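Local coordinates for acetylated cis-Golgi protein, involved in ER-to-Golgi transport (Saccharomyces cerevisiae, PDB 6G8Y), which probably takes part in ER-to-Golgi transport as the yeast GRASP65 homologue, its PDZ domain being of the kind that interacts with Golgi partner proteins, at residues 38-43 / 73-78. Numbering follows the deposited sequence. Where two conformers were deposited one is given.
Sequences FNDDPV and KVNIWS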
loop_
_atom_site.group_PDB
_atom_site.type_symbol
_atom_site.label_atom_id
_atom_site.label_comp_id
_atom_site.label_asym_id
_atom_site.label_seq_id
_atom_site.Cartn_x
_atom_site.Cartn_y
_atom_site.Cartn_z
ATOM N N PHE A 38 -4.899 -1.799 2.907
ATOM C CA PHE A 38 -6.122 -1.930 2.145
ATOM C C PHE A 38 -7.230 -2.147 3.138
ATOM O O PHE A 38 -7.083 -3.011 4.008
ATOM C CB PHE A 38 -6.070 -3.129 1.188
ATOM C CG PHE A 38 -5.032 -3.006 0.090
ATOM C CD1 PHE A 38 -5.124 -1.986 -0.838
ATOM C CD2 PHE A 38 -4.002 -3.943 -0.068
ATOM C CE1 PHE A 38 -4.199 -1.865 -1.847
ATOM C CE2 PHE A 38 -3.082 -3.825 -1.107
ATOM C CZ PHE A 38 -3.180 -2.784 -1.981
ATOM N N ASN A 39 -8.312 -1.365 3.055
ATOM C CA ASN A 39 -9.461 -1.576 3.938
ATOM C C ASN A 39 -9.058 -1.569 5.430
ATOM O O ASN A 39 -9.577 -2.365 6.207
ATOM C CB ASN A 39 -10.143 -2.903 3.527
ATOM C CG ASN A 39 -11.521 -3.086 4.134
ATOM O OD1 ASN A 39 -12.254 -2.129 4.327
ATOM N ND2 ASN A 39 -11.885 -4.337 4.416
ATOM N N ASP A 40 -8.122 -0.684 5.793
ATOM C CA ASP A 40 -7.621 -0.446 7.151
ATOM C C ASP A 40 -6.823 -1.583 7.802
ATOM O O ASP A 40 -6.591 -1.560 9.008
ATOM C CB ASP A 40 -8.762 0.029 8.080
ATOM C CG ASP A 40 -9.399 1.311 7.595
ATOM O OD1 ASP A 40 -8.656 2.218 7.163
ATOM O OD2 ASP A 40 -10.638 1.419 7.653
ATOM N N ASP A 41 -6.354 -2.541 7.004
ATOM C CA ASP A 41 -5.402 -3.558 7.448
ATOM C C ASP A 41 -4.093 -3.354 6.674
ATOM O O ASP A 41 -4.126 -2.993 5.484
ATOM C CB ASP A 41 -5.914 -4.962 7.149
ATOM C CG ASP A 41 -7.278 -5.244 7.753
ATOM O OD1 ASP A 41 -7.477 -4.933 8.937
ATOM O OD2 ASP A 41 -8.141 -5.787 7.031
ATOM N N PRO A 42 -2.935 -3.641 7.293
ATOM C CA PRO A 42 -1.698 -3.487 6.549
ATOM C C PRO A 42 -1.643 -4.350 5.295
ATOM O O PRO A 42 -2.273 -5.419 5.207
ATOM C CB PRO A 42 -0.621 -3.968 7.549
ATOM C CG PRO A 42 -1.249 -3.682 8.869
ATOM C CD PRO A 42 -2.680 -4.061 8.684
ATOM N N VAL A 43 -0.854 -3.897 4.338
ATOM C CA VAL A 43 -0.590 -4.707 3.151
ATOM C C VAL A 43 0.067 -6.026 3.625
ATOM O O VAL A 43 1.031 -5.994 4.376
ATOM C CB VAL A 43 0.334 -3.964 2.167
ATOM C CG1 VAL A 43 0.701 -4.849 0.983
ATOM C CG2 VAL A 43 -0.311 -2.669 1.682
ATOM N N LYS A 73 -11.038 0.973 -0.283
ATOM C CA LYS A 73 -10.303 1.985 0.454
ATOM C C LYS A 73 -8.842 1.597 0.519
ATOM O O LYS A 73 -8.490 0.507 0.959
ATOM C CB LYS A 73 -10.874 2.108 1.855
ATOM C CG LYS A 73 -10.363 3.255 2.687
ATOM C CD LYS A 73 -11.346 3.411 3.858
ATOM C CE LYS A 73 -10.703 3.886 5.103
ATOM N NZ LYS A 73 -11.588 3.544 6.245
ATOM N N VAL A 74 -7.994 2.511 0.070
ATOM C CA VAL A 74 -6.548 2.335 0.001
ATOM C C VAL A 74 -5.944 3.300 1.012
ATOM O O VAL A 74 -6.162 4.519 0.924
ATOM C CB VAL A 74 -6.049 2.653 -1.423
ATOM C CG1 VAL A 74 -4.546 2.479 -1.550
ATOM C CG2 VAL A 74 -6.799 1.763 -2.417
ATOM N N ASN A 75 -5.194 2.762 1.961
ATOM C CA ASN A 75 -4.529 3.551 2.993
ATOM C C ASN A 75 -3.158 3.965 2.533
ATOM O O ASN A 75 -2.327 3.103 2.213
ATOM C CB ASN A 75 -4.426 2.776 4.310
ATOM C CG ASN A 75 -5.756 2.190 4.746
ATOM O OD1 ASN A 75 -5.921 0.989 4.742
ATOM N ND2 ASN A 75 -6.724 3.050 5.125
ATOM N N ILE A 76 -2.908 5.281 2.535
ATOM C CA ILE A 76 -1.675 5.833 2.010
ATOM C C ILE A 76 -0.874 6.510 3.099
ATOM O O ILE A 76 -1.444 7.111 3.999
ATOM C CB ILE A 76 -1.999 6.805 0.867
ATOM C CG1 ILE A 76 -2.474 5.960 -0.337
ATOM C CG2 ILE A 76 -0.808 7.680 0.493
ATOM C CD1 ILE A 76 -2.983 6.784 -1.469
ATOM N N TRP A 77 0.437 6.380 2.993
ATOM C CA TRP A 77 1.420 7.149 3.775
ATOM C C TRP A 77 2.190 8.003 2.784
ATOM O O TRP A 77 2.841 7.457 1.892
ATOM C CB TRP A 77 2.389 6.186 4.470
ATOM C CG TRP A 77 3.609 6.832 5.133
ATOM C CD1 TRP A 77 4.905 6.762 4.705
ATOM C CD2 TRP A 77 3.624 7.614 6.333
ATOM N NE1 TRP A 77 5.730 7.440 5.569
ATOM C CE2 TRP A 77 4.972 7.981 6.572
ATOM C CE3 TRP A 77 2.635 8.038 7.234
ATOM C CZ2 TRP A 77 5.357 8.758 7.672
ATOM C CZ3 TRP A 77 3.022 8.819 8.332
ATOM C CH2 TRP A 77 4.374 9.166 8.534
ATOM N N SER A 78 2.141 9.315 2.934
ATOM C CA SER A 78 2.950 10.200 2.083
ATOM C C SER A 78 4.331 10.340 2.717
ATOM O O SER A 78 4.432 10.840 3.845
ATOM C CB SER A 78 2.285 11.570 1.966
ATOM O OG SER A 78 3.066 12.421 1.144
HETATM O O HOH W 1 -12.377 -1.027 1.516
#
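Backbone pairing sets the register between 38-43 and the strand 73-78. Phe38 faces Val74 as an antiparallel non-hydrogen-bonded pair with CA atoms 4.8 Å apart. One residue on, Asn39 N donates to Lys73 O at 2.8 Å, nearly straight at 170° although the donor sits above the carbonyl plane. A water bridges the same two residues, donating to the side-chain OD1 of Asn39 and accepting from the backbone N of Lys73.

The side-chain polar bonds converge on Asp40, in the type I' turn that Phe38 and Asp41 close by mutual backbone hydrogen bonds. The amide of Asn75 grips this residue twice: OD1 takes Asp40 N at 3.0 Å on an in-plane lone pair, and ND2 reaches Asp40 OD1 at 2.9 Å from above the carboxylate plane. Both bonds are bent, and the two flat groups are 29° apart. A further bond from ND2 to Asp86 on strand 83-90 helps to fix the amide's rotation. An alanine in place of Asn75 would remove both bonds to Asp40 and would probably leave the turn less firmly held against the strand.

Charge pairing uses the other carboxylate oxygen. Lys73, with CG anti to its backbone N (chi1 -171°) and its chain bent at chi3, brings NZ to the syn lone pair of Asp40 OD2 at 2.7 Å. The ammonium would probably stabilise the ionised carboxylate.

Apolar contact lies on the sheet face carrying Phe38 and Val74, where Phe38 CE1 approaches Val74 CG1 obliquely at 4.4 Å; the Phe38 ring also packs edge-to-face with Phe64 of helix 57-66. The arrangement is a tight type I' beta-hairpin, joining strands 33-38 and 41-47, pinned at its turn to the neighbouring antiparallel strand 71-78 within the PDZ sheet.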